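Local coordinates for ABC transporter periplasmic peptide-binding protein (Pseudoalteromonas, PDB 4QFL) that probably captures dipeptides in the periplasm for an ABC transporter and binds the dipeptide Ala-Phe, at residues Glu189-Leu194 with Asn201-Tyr206; Phe226-Asp231 with Ala238-Val243; Ser342-Pro347 with Pro438-Phe443; Glu517-Gly522 with Ala530-Lys535. All blocks are in the same frame, centred on the assembly; numbering follows the deposited sequence. Where two conformers were deposited one is given.

Contact 1 (Glu189-Leu194 with Asn201-Tyr206); sequences EYAMAL and NLFDQY
Tyr-190 donates its phenolic hydrogen to the backbone carbonyl of Tyr-206, OH to O 2.5 Å, a short bond lying in the carbonyl plane. CG stands anti to the backbone N (chi1 -178°), which starts the ring on its way from helix 188-196 to the loop that follows. A phenylalanine in place of Tyr-190 would probably leave Tyr-206 O without this donor, and residues 201-206 without their one hydrogen bond to residues 189-194. The pair illustrates how a loop can be folded back onto the helix it has just left. Phe-203 packs beside the Tyr-190 ring: its CE1 comes 3.2 Å from Tyr-190 CD2, the two side chains running antiparallel past one another, their ring planes 36° apart, neither stacked nor edge-to-face. Over one Phe-203 face sits Ala-191 CB, 3.4 Å from CE1. Leu-194 CD1 serves both rings, lying over one face of Tyr-190, offset toward its rim and 3.4 Å above the plane, while it meets Phe-203 at the edge. The same methyl is 3.4 Å from Phe-203 N, against the loop backbone. Helix 115-126 packs on this group through Phe-120 against Ala-191 and Arg-124 against Phe-203, and the loop then runs on toward strand 213-219.

Contact 2 (Phe226-Asp231 with Ala238-Val243); sequences FYKNAD and ALEQLV
Lys-228 packs tightly on a carbonyl that has no hydrogen-bond partner: its CB lies 3.0 Å from Leu-239 O, an acceptor buried here. The setting is the loop end of a beta hairpin with a long connection, strands 223-228 and 241-246 running antiparallel. Lys-228 leaves the backbone at an unusual chi1 of 131°, and beyond CG the chain is extended, with CD still 3.7 Å from Leu-239 O. The ammonium group finds its mates in the connecting loop, Glu-236 and the carbonyl of Val-237; Glu-240 OE2, 4.7 Å from Lys-228 NZ, probably adds only long-range attraction. Phe-226 and Leu-242 form a hydrogen-bonded pair, in which Phe-226 N meets Leu-242 O at 2.8 Å and Leu-242 N returns a bond to Phe-226 O. Tyr-227 and Gln-241 follow as the non-hydrogen-bonded pair, and Lys-228 N adds a third bond, to Glu-240 O. Phe-226 and Leu-242 share a face of the sheet and touch Gln-59 of helix 50-60, while the backbone of Gln-241 also bonds to Leu-31 of the parallel strand 30-35. Where strand 223-228 gives out, an Asx turn takes over: Asn-229 OD1 accepts from Asp-231 N at 2.8 Å, the donor standing 49° above the side-chain carbonyl plane.

Contact 3 (Ser342-Pro347 with Pro438-Phe443); sequences SWAFEP and PDPDNF
Trp-343 lays one face of its indole against the pyrrolidine of Pro-440, a clear case of proline CH-pi packing between two loops. Pro-440 CG stands 3.5 Å from the centroid of the six-membered ring and only 20° off its normal, while CD lies 3.3 Å from Trp-343 CZ2 and almost as near CE2 and NE1. The two side chains cross at about a right angle. With chi1 at 61°, CG of Trp-343 takes the crowded position between backbone N and carbonyl carbon, and chi2 (-109°) then turns the indole. Ala-344 touches the proline too, its CB 3.8 Å from Pro-440 CG. Ser-342 turns OG anti to its own N, and the hydroxyl accepts a weak bond from Ala-344 N inside the type I turn of residues 342-345.

No direct hydrogen bond joins residues 342-347 to 438-443; two waters do the work. One accepts from Trp-343 N and donates to Pro-438 O, at 2.7 Å from that oxygen. The other lies in the indole plane at the ring edge, accepts from Trp-343 NE1 at 3.1 Å and donates to Asp-439 OD2. The second carboxylate oxygen, OD1, takes Asp-441 N on its anti lone pair at 3.0 Å, an Asx turn, and also pairs with Arg-483, which probably helps hold the carboxylate where its water meets the indole N-H.

Loop 438-443 continues from strand 428-434, which lines the dipeptide pocket, and leads to helix 445-448. Helix 480-497 borders both loops, with Leu-480 and Arg-483 against Trp-343, Gln-491 bonded to Ala-344 O and Tyr-487 touching Asp-441.

Contact 4 (Glu517-Gly522 with Ala530-Lys535); sequences EGITLG and ANARKK
Glu-517 and Arg-533 bring a carboxylate and a guanidinium together obliquely, their planes 55° apart, with a long salt bridge from OE1 to NE at 3.4 Å. The side chains lie alongside each other and point the same way: both put CG between backbone N and carbonyl carbon (chi1 42° and 43°), and the two CG atoms, of Glu-517 and Arg-533, are 3.9 Å apart. An alanine in place of Arg-533 would probably leave the Glu-517 carboxylate without its salt-bridge mate and freer to turn. Their backbones form a two-stranded antiparallel sheet, strand 516-517 with the weakly bonded strand 533-534. Glu-517 and Arg-533 are its hydrogen-bonded pair, with Arg-533 N to Glu-517 O at 3.0 Å and Glu-517 N to Arg-533 O at 3.2 Å. Just beyond the strand pair the two chains come closer at Gly-518, whose CA makes a C-H...O contact with Asn-531 O at 3.6 Å. A side chain could hardly fit here, since a beta carbon would collide with that same oxygen, and the positive phi also suits glycine. The carbonyl oxygen of Gly-518 is buried without a hydrogen-bond partner, with Asn-531 CB 3.6 Å away. Ile-519 CG2 meets Ala-532 CB at 4.1 Å.

In the fold
From the N terminus, the contacts follow one another in series, none nested in or crossing another. Contact 1 closes the short loop after helix 188-196, and contact 2 then closes the loop between strands 223-228 and 241-246. Contact 3 spans much further, 90 intervening residues, and joins two loops on the far side of the chain's centre from contacts 1 and 2. Contact 4 closes a short return that brings the last modelled residues back beside strand 516-517. Contacts 2 and 4 touch: Leu-239 and Ala-238 pack on Ala-532 and Arg-533, so the C-terminal strand pair leans on the end of the hairpin. The centres of contacts 1 and 3 are about 37 Å apart.

Contact 1 (Glu189-Leu194 with Asn201-Tyr206)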
loop_
_atom_site.group_PDB
_atom_site.type_symbol
_atom_site.label_atom_id
_atom_site.label_comp_id
_atom_site.label_asym_id
_atom_site.label_seq_id
_atom_site.Cartn_x
_atom_site.Cartn_y
_atom_site.Cartn_z
ATOM N N GLU A 189 -22.945 -6.385 -13.799
ATOM C CA GLU A 189 -23.712 -5.992 -14.974
ATOM C C GLU A 189 -22.838 -5.256 -15.983
ATOM O O GLU A 189 -22.884 -5.538 -17.174
ATOM C CB GLU A 189 -24.936 -5.157 -14.609
ATOM C CG GLU A 189 -25.757 -4.780 -15.837
ATOM C CD GLU A 189 -27.023 -4.025 -15.495
ATOM O OE1 GLU A 189 -27.112 -3.515 -14.358
ATOM O OE2 GLU A 189 -27.925 -3.942 -16.363
ATOM N N TYR A 190 -22.035 -4.316 -15.503
ATOM C CA TYR A 190 -21.108 -3.603 -16.367
ATOM C C TYR A 190 -20.174 -4.607 -17.015
ATOM O O TYR A 190 -20.002 -4.614 -18.232
ATOM C CB TYR A 190 -20.317 -2.577 -15.550
ATOM C CG TYR A 190 -19.345 -1.717 -16.335
ATOM C CD1 TYR A 190 -19.678 -1.196 -17.581
ATOM C CD2 TYR A 190 -18.105 -1.402 -15.812
ATOM C CE1 TYR A 190 -18.790 -0.411 -18.287
ATOM C CE2 TYR A 190 -17.216 -0.616 -16.503
ATOM C CZ TYR A 190 -17.559 -0.121 -17.744
ATOM O OH TYR A 190 -16.663 0.674 -18.432
ATOM N N ALA A 191 -19.588 -5.472 -16.199
ATOM C CA ALA A 191 -18.629 -6.459 -16.702
ATOM C C ALA A 191 -19.225 -7.373 -17.766
ATOM O O ALA A 191 -18.581 -7.657 -18.768
ATOM C CB ALA A 191 -18.066 -7.279 -15.563
ATOM N N MET A 192 -20.451 -7.832 -17.542
ATOM C CA MET A 192 -21.137 -8.708 -18.489
ATOM C C MET A 192 -21.549 -7.962 -19.760
ATOM O O MET A 192 -21.581 -8.535 -20.849
ATOM C CB MET A 192 -22.357 -9.351 -17.821
ATOM C CG MET A 192 -22.004 -10.396 -16.777
ATOM S SD MET A 192 -20.635 -11.443 -17.330
ATOM C CE MET A 192 -19.280 -10.779 -16.372
ATOM N N ALA A 193 -21.850 -6.679 -19.607
ATOM C CA ALA A 193 -22.164 -5.808 -20.734
ATOM C C ALA A 193 -20.964 -5.624 -21.664
ATOM O O ALA A 193 -21.066 -5.815 -22.878
ATOM C CB ALA A 193 -22.636 -4.460 -20.228
ATOM N N LEU A 194 -19.831 -5.235 -21.092
ATOM C CA LEU A 194 -18.607 -5.073 -21.861
ATOM C C LEU A 194 -18.192 -6.365 -22.557
ATOM O O LEU A 194 -17.751 -6.350 -23.706
ATOM C CB LEU A 194 -17.483 -4.578 -20.952
ATOM C CG LEU A 194 -17.612 -3.159 -20.405
ATOM C CD1 LEU A 194 -16.412 -2.845 -19.542
ATOM C CD2 LEU A 194 -17.707 -2.166 -21.539
ATOM N N ASN A 201 -11.462 -5.021 -22.070
ATOM C CA ASN A 201 -10.298 -4.177 -21.838
ATOM C C ASN A 201 -10.676 -2.826 -21.273
ATOM O O ASN A 201 -9.816 -2.063 -20.841
ATOM C CB ASN A 201 -9.534 -3.957 -23.140
ATOM C CG ASN A 201 -10.297 -3.069 -24.124
ATOM O OD1 ASN A 201 -11.500 -3.234 -24.343
ATOM N ND2 ASN A 201 -9.599 -2.112 -24.706
ATOM N N LEU A 202 -11.967 -2.523 -21.296
ATOM C CA LEU A 202 -12.457 -1.226 -20.857
ATOM C C LEU A 202 -12.852 -1.250 -19.404
ATOM O O LEU A 202 -12.964 -0.205 -18.779
ATOM C CB LEU A 202 -13.675 -0.824 -21.674
ATOM C CG LEU A 202 -13.407 -0.037 -22.946
ATOM C CD1 LEU A 202 -12.087 -0.439 -23.593
ATOM C CD2 LEU A 202 -14.574 -0.209 -23.896
ATOM N N PHE A 203 -13.072 -2.449 -18.875
ATOM C CA PHE A 203 -13.628 -2.602 -17.543
ATOM C C PHE A 203 -12.806 -1.886 -16.480
ATOM O O PHE A 203 -13.351 -1.171 -15.643
ATOM C CB PHE A 203 -13.812 -4.082 -17.192
ATOM C CG PHE A 203 -14.667 -4.308 -15.983
ATOM C CD1 PHE A 203 -16.007 -3.997 -16.003
ATOM C CD2 PHE A 203 -14.128 -4.830 -14.826
ATOM C CE1 PHE A 203 -16.792 -4.192 -14.889
ATOM C CE2 PHE A 203 -14.918 -5.028 -13.709
ATOM C CZ PHE A 203 -16.247 -4.709 -13.748
ATOM N N ASP A 204 -11.491 -2.058 -16.528
ATOM C CA ASP A 204 -10.616 -1.487 -15.507
ATOM C C ASP A 204 -10.243 -0.007 -15.743
ATOM O O ASP A 204 -9.681 0.645 -14.862
ATOM C CB ASP A 204 -9.352 -2.349 -15.369
ATOM C CG ASP A 204 -9.647 -3.736 -14.824
ATOM O OD1 ASP A 204 -10.595 -3.863 -14.035
ATOM O OD2 ASP A 204 -8.940 -4.702 -15.184
ATOM N N GLN A 205 -10.555 0.515 -16.927
ATOM C CA GLN A 205 -10.146 1.872 -17.292
ATOM C C GLN A 205 -11.271 2.872 -17.125
ATOM O O GLN A 205 -11.048 4.036 -16.795
ATOM C CB GLN A 205 -9.709 1.918 -18.746
ATOM C CG GLN A 205 -8.570 1.014 -19.094
ATOM C CD GLN A 205 -8.137 1.220 -20.519
ATOM O OE1 GLN A 205 -7.444 2.189 -20.826
ATOM N NE2 GLN A 205 -8.560 0.322 -21.410
ATOM N N TYR A 206 -12.483 2.416 -17.403
ATOM C CA TYR A 206 -13.674 3.233 -17.251
ATOM C C TYR A 206 -14.540 2.560 -16.217
ATOM O O TYR A 206 -15.356 1.705 -16.530
ATOM C CB TYR A 206 -14.400 3.367 -18.578
ATOM C CG TYR A 206 -13.558 4.060 -19.595
ATOM C CD1 TYR A 206 -12.684 3.343 -20.390
ATOM C CD2 TYR A 206 -13.612 5.436 -19.747
ATOM C CE1 TYR A 206 -11.893 3.973 -21.336
ATOM C CE2 TYR A 206 -12.829 6.080 -20.687
ATOM C CZ TYR A 206 -11.970 5.338 -21.483
ATOM O OH TYR A 206 -11.179 5.951 -22.426
#

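Contact 2 (Phe226-Asp231 with Ala238-Val243)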
loop_
_atom_site.group_PDB
_atom_site.type_symbol
_atom_site.label_atom_id
_atom_site.label_comp_id
_atom_site.label_asym_id
_atom_site.label_seq_id
_atom_site.Cartn_x
_atom_site.Cartn_y
_atom_site.Cartn_z
ATOM N N PHE A 226 -13.519 13.554 -11.382
ATOM C CA PHE A 226 -14.675 12.820 -10.884
ATOM C C PHE A 226 -15.785 13.814 -10.557
ATOM O O PHE A 226 -15.527 15.004 -10.316
ATOM C CB PHE A 226 -14.355 12.091 -9.575
ATOM C CG PHE A 226 -13.324 10.996 -9.693
ATOM C CD1 PHE A 226 -13.104 10.330 -10.889
ATOM C CD2 PHE A 226 -12.585 10.621 -8.577
ATOM C CE1 PHE A 226 -12.161 9.321 -10.975
ATOM C CE2 PHE A 226 -11.633 9.608 -8.658
ATOM C CZ PHE A 226 -11.424 8.960 -9.865
ATOM N N TYR A 227 -17.023 13.333 -10.530
ATOM C CA TYR A 227 -18.119 14.159 -10.048
ATOM C C TYR A 227 -18.965 13.438 -9.010
ATOM O O TYR A 227 -18.968 12.209 -8.920
ATOM C CB TYR A 227 -18.976 14.687 -11.200
ATOM C CG TYR A 227 -19.743 13.634 -11.955
ATOM C CD1 TYR A 227 -19.116 12.835 -12.900
ATOM C CD2 TYR A 227 -21.098 13.450 -11.735
ATOM C CE1 TYR A 227 -19.817 11.876 -13.600
ATOM C CE2 TYR A 227 -21.808 12.499 -12.430
ATOM C CZ TYR A 227 -21.165 11.715 -13.363
ATOM O OH TYR A 227 -21.875 10.767 -14.058
ATOM N N LYS A 228 -19.680 14.223 -8.221
ATOM C CA LYS A 228 -20.458 13.697 -7.113
ATOM C C LYS A 228 -21.490 12.652 -7.564
ATOM O O LYS A 228 -22.163 12.809 -8.590
ATOM C CB LYS A 228 -21.121 14.857 -6.361
ATOM C CG LYS A 228 -22.588 14.690 -6.094
ATOM C CD LYS A 228 -23.096 15.756 -5.135
ATOM C CE LYS A 228 -24.455 15.368 -4.573
ATOM N NZ LYS A 228 -24.858 16.201 -3.411
ATOM N N ASN A 229 -21.581 11.564 -6.809
ATOM C CA ASN A 229 -22.639 10.575 -7.005
ATOM C C ASN A 229 -23.886 10.971 -6.226
ATOM O O ASN A 229 -23.942 10.794 -5.006
ATOM C CB ASN A 229 -22.175 9.185 -6.570
ATOM C CG ASN A 229 -23.300 8.164 -6.584
ATOM O OD1 ASN A 229 -24.395 8.431 -7.085
ATOM N ND2 ASN A 229 -23.035 6.992 -6.036
ATOM N N ALA A 230 -24.882 11.503 -6.934
ATOM C CA ALA A 230 -26.109 11.999 -6.300
ATOM C C ALA A 230 -26.910 10.899 -5.602
ATOM O O ALA A 230 -27.735 11.179 -4.735
ATOM C CB ALA A 230 -26.977 12.723 -7.325
ATOM N N ASP A 231 -26.648 9.652 -5.980
ATOM C CA ASP A 231 -27.390 8.499 -5.474
ATOM C C ASP A 231 -26.596 7.680 -4.479
ATOM O O ASP A 231 -26.895 6.509 -4.275
ATOM C CB ASP A 231 -27.799 7.581 -6.623
ATOM C CG ASP A 231 -29.050 8.055 -7.330
ATOM O OD1 ASP A 231 -30.046 8.369 -6.634
ATOM O OD2 ASP A 231 -29.035 8.120 -8.579
ATOM N N ALA A 238 -20.864 15.983 -0.408
ATOM C CA ALA A 238 -20.772 17.440 -0.363
ATOM C C ALA A 238 -20.169 18.063 -1.628
ATOM O O ALA A 238 -20.771 18.943 -2.233
ATOM C CB ALA A 238 -20.011 17.878 0.875
ATOM N N LEU A 239 -18.987 17.613 -2.030
ATOM C CA LEU A 239 -18.311 18.182 -3.199
ATOM C C LEU A 239 -19.031 17.889 -4.520
ATOM O O LEU A 239 -19.530 16.790 -4.724
ATOM C CB LEU A 239 -16.870 17.669 -3.273
ATOM C CG LEU A 239 -15.854 18.319 -2.343
ATOM C CD1 LEU A 239 -14.606 17.465 -2.246
ATOM C CD2 LEU A 239 -15.527 19.710 -2.852
ATOM N N GLU A 240 -19.074 18.875 -5.412
ATOM C CA GLU A 240 -19.661 18.690 -6.739
ATOM C C GLU A 240 -18.648 18.072 -7.698
ATOM O O GLU A 240 -18.973 17.205 -8.522
ATOM C CB GLU A 240 -20.123 20.035 -7.310
ATOM C CG GLU A 240 -21.298 20.662 -6.586
ATOM C CD GLU A 240 -22.592 19.922 -6.832
ATOM O OE1 GLU A 240 -22.754 19.352 -7.939
ATOM O OE2 GLU A 240 -23.446 19.909 -5.915
ATOM N N GLN A 241 -17.419 18.556 -7.586
ATOM C CA GLN A 241 -16.353 18.165 -8.479
ATOM C C GLN A 241 -15.084 17.881 -7.699
ATOM O O GLN A 241 -14.781 18.553 -6.716
ATOM C CB GLN A 241 -16.069 19.271 -9.486
ATOM C CG GLN A 241 -16.992 19.302 -10.672
ATOM C CD GLN A 241 -16.432 20.179 -11.783
ATOM O OE1 GLN A 241 -15.319 20.707 -11.667
ATOM N NE2 GLN A 241 -17.198 20.342 -12.863
ATOM N N LEU A 242 -14.353 16.878 -8.160
ATOM C CA LEU A 242 -13.067 16.510 -7.606
ATOM C C LEU A 242 -12.121 16.312 -8.771
ATOM O O LEU A 242 -12.342 15.432 -9.607
ATOM C CB LEU A 242 -13.183 15.185 -6.864
ATOM C CG LEU A 242 -12.875 15.144 -5.373
ATOM C CD1 LEU A 242 -12.911 13.684 -4.914
ATOM C CD2 LEU A 242 -11.520 15.784 -5.095
ATOM N N VAL A 243 -11.074 17.127 -8.844
ATOM C CA VAL A 243 -10.044 16.924 -9.843
ATOM C C VAL A 243 -8.734 16.585 -9.140
ATOM O O VAL A 243 -8.395 17.187 -8.123
ATOM C CB VAL A 243 -9.844 18.178 -10.727
ATOM C CG1 VAL A 243 -8.974 17.843 -11.933
ATOM C CG2 VAL A 243 -11.185 18.737 -11.182
#

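Contact 3 (Ser342-Pro347 with Pro438-Phe443)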
loop_
_atom_site.group_PDB
_atom_site.type_symbol
_atom_site.label_atom_id
_atom_site.label_comp_id
_atom_site.label_asym_id
_atom_site.label_seq_id
_atom_site.Cartn_x
_atom_site.Cartn_y
_atom_site.Cartn_z
ATOM N N SER A 342 2.401 -1.099 16.218
ATOM C CA SER A 342 1.854 -2.400 15.858
ATOM C C SER A 342 1.707 -3.247 17.120
ATOM O O SER A 342 2.603 -3.263 17.970
ATOM C CB SER A 342 2.768 -3.106 14.854
ATOM O OG SER A 342 2.356 -4.437 14.627
ATOM N N TRP A 343 0.585 -3.951 17.261
ATOM C CA TRP A 343 0.408 -4.726 18.483
ATOM C C TRP A 343 1.409 -5.861 18.622
ATOM O O TRP A 343 1.645 -6.361 19.723
ATOM C CB TRP A 343 -1.034 -5.197 18.698
ATOM C CG TRP A 343 -1.690 -6.107 17.677
ATOM C CD1 TRP A 343 -2.689 -5.763 16.822
ATOM C CD2 TRP A 343 -1.471 -7.521 17.485
ATOM N NE1 TRP A 343 -3.085 -6.851 16.086
ATOM C CE2 TRP A 343 -2.353 -7.944 16.468
ATOM C CE3 TRP A 343 -0.605 -8.457 18.056
ATOM C CZ2 TRP A 343 -2.398 -9.270 16.009
ATOM C CZ3 TRP A 343 -0.643 -9.775 17.594
ATOM C CH2 TRP A 343 -1.532 -10.165 16.582
ATOM N N ALA A 344 2.026 -6.248 17.514
ATOM C CA ALA A 344 3.012 -7.317 17.546
ATOM C C ALA A 344 4.433 -6.785 17.652
ATOM O O ALA A 344 5.391 -7.556 17.582
ATOM C CB ALA A 344 2.874 -8.211 16.312
ATOM N N PHE A 345 4.581 -5.472 17.819
ATOM C CA PHE A 345 5.910 -4.890 17.793
ATOM C C PHE A 345 6.774 -5.461 18.894
ATOM O O PHE A 345 6.330 -5.624 20.031
ATOM C CB PHE A 345 5.859 -3.375 17.924
ATOM C CG PHE A 345 7.180 -2.754 18.259
ATOM C CD1 PHE A 345 8.187 -2.671 17.313
ATOM C CD2 PHE A 345 7.409 -2.235 19.522
ATOM C CE1 PHE A 345 9.404 -2.085 17.617
ATOM C CE2 PHE A 345 8.627 -1.647 19.832
ATOM C CZ PHE A 345 9.625 -1.573 18.876
ATOM N N GLU A 346 8.012 -5.769 18.543
ATOM C CA GLU A 346 8.995 -6.199 19.515
ATOM C C GLU A 346 10.359 -5.710 19.078
ATOM O O GLU A 346 10.832 -6.054 18.001
ATOM C CB GLU A 346 8.985 -7.718 19.649
ATOM C CG GLU A 346 9.734 -8.242 20.864
ATOM C CD GLU A 346 9.003 -8.017 22.181
ATOM O OE1 GLU A 346 7.764 -7.819 22.192
ATOM O OE2 GLU A 346 9.689 -8.047 23.223
ATOM N N PRO A 347 11.000 -4.888 19.919
ATOM C CA PRO A 347 12.302 -4.296 19.589
ATOM C C PRO A 347 13.372 -5.372 19.496
ATOM O O PRO A 347 13.443 -6.267 20.337
ATOM C CB PRO A 347 12.569 -3.351 20.762
ATOM C CG PRO A 347 11.749 -3.880 21.881
ATOM C CD PRO A 347 10.542 -4.524 21.272
ATOM N N PRO A 438 -4.363 -2.728 10.472
ATOM C CA PRO A 438 -3.589 -2.871 11.709
ATOM C C PRO A 438 -3.341 -4.351 12.084
ATOM O O PRO A 438 -2.854 -4.661 13.181
ATOM C CB PRO A 438 -4.474 -2.173 12.733
ATOM C CG PRO A 438 -5.837 -2.454 12.259
ATOM C CD PRO A 438 -5.787 -2.490 10.754
ATOM N N ASP A 439 -3.664 -5.265 11.174
ATOM C CA ASP A 439 -3.278 -6.656 11.366
ATOM C C ASP A 439 -1.819 -6.834 10.961
ATOM O O ASP A 439 -1.462 -6.596 9.812
ATOM C CB ASP A 439 -4.176 -7.611 10.579
ATOM C CG ASP A 439 -3.962 -9.049 10.980
ATOM O OD1 ASP A 439 -2.884 -9.577 10.687
ATOM O OD2 ASP A 439 -4.853 -9.649 11.610
ATOM N N PRO A 440 -0.970 -7.261 11.911
ATOM C CA PRO A 440 0.486 -7.403 11.722
ATOM C C PRO A 440 0.881 -8.263 10.517
ATOM O O PRO A 440 1.962 -8.094 9.963
ATOM C CB PRO A 440 0.950 -8.072 13.027
ATOM C CG PRO A 440 -0.081 -7.688 14.029
ATOM C CD PRO A 440 -1.382 -7.654 13.270
ATOM N N ASP A 441 0.023 -9.182 10.112
ATOM C CA ASP A 441 0.345 -9.999 8.956
ATOM C C ASP A 441 0.573 -9.125 7.731
ATOM O O ASP A 441 1.245 -9.531 6.779
ATOM C CB ASP A 441 -0.770 -10.995 8.658
ATOM C CG ASP A 441 -0.542 -11.721 7.358
ATOM O OD1 ASP A 441 0.290 -12.652 7.358
ATOM O OD2 ASP A 441 -1.168 -11.348 6.337
ATOM N N ASN A 442 -0.005 -7.928 7.754
ATOM C CA ASN A 442 0.091 -7.002 6.623
ATOM C C ASN A 442 1.517 -6.476 6.386
ATOM O O ASN A 442 1.841 -5.998 5.296
ATOM C CB ASN A 442 -0.922 -5.852 6.778
ATOM C CG ASN A 442 -1.032 -4.988 5.519
ATOM O OD1 ASN A 442 -1.587 -5.406 4.500
ATOM N ND2 ASN A 442 -0.520 -3.776 5.598
ATOM N N PHE A 443 2.378 -6.593 7.396
ATOM C CA PHE A 443 3.781 -6.213 7.252
ATOM C C PHE A 443 4.637 -7.395 6.809
ATOM O O PHE A 443 5.832 -7.242 6.581
ATOM C CB PHE A 443 4.342 -5.671 8.572
ATOM C CG PHE A 443 4.066 -4.212 8.798
ATOM C CD1 PHE A 443 4.871 -3.243 8.208
ATOM C CD2 PHE A 443 3.004 -3.808 9.590
ATOM C CE1 PHE A 443 4.628 -1.895 8.399
ATOM C CE2 PHE A 443 2.754 -2.471 9.790
ATOM C CZ PHE A 443 3.566 -1.509 9.193
HETATM O O HOH W 1 -1.277 -3.167 14.806
HETATM O O HOH W 2 -5.230 -7.663 14.059
#

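Contact 4 (Glu517-Gly522 with Ala530-Lys535)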
loop_
_atom_site.group_PDB
_atom_site.type_symbol
_atom_site.label_atom_id
_atom_site.label_comp_id
_atom_site.label_asym_id
_atom_site.label_seq_id
_atom_site.Cartn_x
_atom_site.Cartn_y
_atom_site.Cartn_z
ATOM N N GLU A 517 -12.158 20.728 4.745
ATOM C CA GLU A 517 -12.369 19.932 5.939
ATOM C C GLU A 517 -12.974 18.589 5.550
ATOM O O GLU A 517 -13.367 18.389 4.406
ATOM C CB GLU A 517 -13.290 20.660 6.917
ATOM C CG GLU A 517 -14.469 21.352 6.257
ATOM C CD GLU A 517 -15.449 21.923 7.263
ATOM O OE1 GLU A 517 -16.469 21.267 7.531
ATOM O OE2 GLU A 517 -15.196 23.027 7.781
ATOM N N GLY A 518 -13.028 17.676 6.513
ATOM C CA GLY A 518 -13.623 16.369 6.320
ATOM C C GLY A 518 -12.707 15.348 5.682
ATOM O O GLY A 518 -13.146 14.268 5.309
ATOM N N ILE A 519 -11.431 15.690 5.550
ATOM C CA ILE A 519 -10.472 14.800 4.905
ATOM C C ILE A 519 -9.869 13.820 5.915
ATOM O O ILE A 519 -9.492 14.218 7.013
ATOM C CB ILE A 519 -9.355 15.591 4.191
ATOM C CG1 ILE A 519 -9.079 16.915 4.906
ATOM C CG2 ILE A 519 -9.726 15.843 2.739
ATOM C CD1 ILE A 519 -10.055 18.016 4.561
ATOM N N THR A 520 -9.791 12.540 5.536
ATOM C CA THR A 520 -9.259 11.507 6.430
ATOM C C THR A 520 -7.953 10.844 5.956
ATOM O O THR A 520 -7.886 10.239 4.883
ATOM C CB THR A 520 -10.303 10.410 6.746
ATOM O OG1 THR A 520 -10.759 9.803 5.532
ATOM C CG2 THR A 520 -11.494 10.995 7.495
ATOM N N LEU A 521 -6.925 10.965 6.784
ATOM C CA LEU A 521 -5.654 10.270 6.586
ATOM C C LEU A 521 -5.598 8.881 7.243
ATOM O O LEU A 521 -5.717 7.855 6.564
ATOM C CB LEU A 521 -4.498 11.086 7.184
ATOM C CG LEU A 521 -4.204 12.484 6.641
ATOM C CD1 LEU A 521 -2.967 13.078 7.298
ATOM C CD2 LEU A 521 -4.037 12.424 5.147
ATOM N N GLY A 522 -5.404 8.866 8.563
ATOM C CA GLY A 522 -5.422 7.640 9.345
ATOM C C GLY A 522 -4.110 6.897 9.549
ATOM O O GLY A 522 -3.146 7.140 8.831
ATOM N N ALA A 530 -14.140 11.039 0.710
ATOM C CA ALA A 530 -15.564 10.733 0.780
ATOM C C ALA A 530 -16.370 11.784 1.542
ATOM O O ALA A 530 -17.516 12.065 1.188
ATOM C CB ALA A 530 -15.781 9.356 1.401
ATOM N N ASN A 531 -15.780 12.349 2.592
ATOM C CA ASN A 531 -16.475 13.343 3.413
ATOM C C ASN A 531 -15.929 14.755 3.270
ATOM O O ASN A 531 -16.288 15.653 4.032
ATOM C CB ASN A 531 -16.454 12.941 4.886
ATOM C CG ASN A 531 -17.319 11.743 5.169
ATOM O OD1 ASN A 531 -18.551 11.846 5.228
ATOM N ND2 ASN A 531 -16.685 10.591 5.344
ATOM N N ALA A 532 -15.061 14.948 2.289
ATOM C CA ALA A 532 -14.470 16.260 2.048
ATOM C C ALA A 532 -15.520 17.297 1.656
ATOM O O ALA A 532 -16.531 16.973 1.030
ATOM C CB ALA A 532 -13.405 16.165 0.970
ATOM N N ARG A 533 -15.258 18.547 2.028
ATOM C CA ARG A 533 -16.079 19.688 1.621
ATOM C C ARG A 533 -15.265 20.974 1.714
ATOM O O ARG A 533 -14.224 21.004 2.366
ATOM C CB ARG A 533 -17.326 19.805 2.497
ATOM C CG ARG A 533 -17.070 19.601 3.983
ATOM C CD ARG A 533 -18.292 19.964 4.792
ATOM N NE ARG A 533 -18.497 21.408 4.825
ATOM C CZ ARG A 533 -19.624 22.019 4.476
ATOM N NH1 ARG A 533 -20.672 21.311 4.058
ATOM N NH2 ARG A 533 -19.700 23.344 4.552
ATOM N N LYS A 534 -15.734 22.038 1.068
ATOM C CA LYS A 534 -15.058 23.333 1.173
ATOM C C LYS A 534 -15.856 24.387 1.949
ATOM O O LYS A 534 -16.997 24.151 2.336
ATOM C CB LYS A 534 -14.622 23.847 -0.210
ATOM C CG LYS A 534 -13.296 23.247 -0.672
ATOM C CD LYS A 534 -13.094 23.291 -2.182
ATOM C CE LYS A 534 -12.661 24.665 -2.652
ATOM N NZ LYS A 534 -12.300 24.685 -4.101
ATOM N N LYS A 535 -15.230 25.539 2.180
ATOM C CA LYS A 535 -15.828 26.625 2.954
ATOM C C LYS A 535 -15.851 26.267 4.438
ATOM O O LYS A 535 -14.870 26.484 5.156
ATOM C CB LYS A 535 -17.232 26.968 2.426
ATOM C CG LYS A 535 -18.093 27.834 3.351
ATOM C CD LYS A 535 -18.936 26.971 4.301
ATOM C CE LYS A 535 -18.810 27.427 5.749
ATOM N NZ LYS A 535 -19.426 26.445 6.670
HETATM O O HOH W 3 -14.197 10.163 5.428
#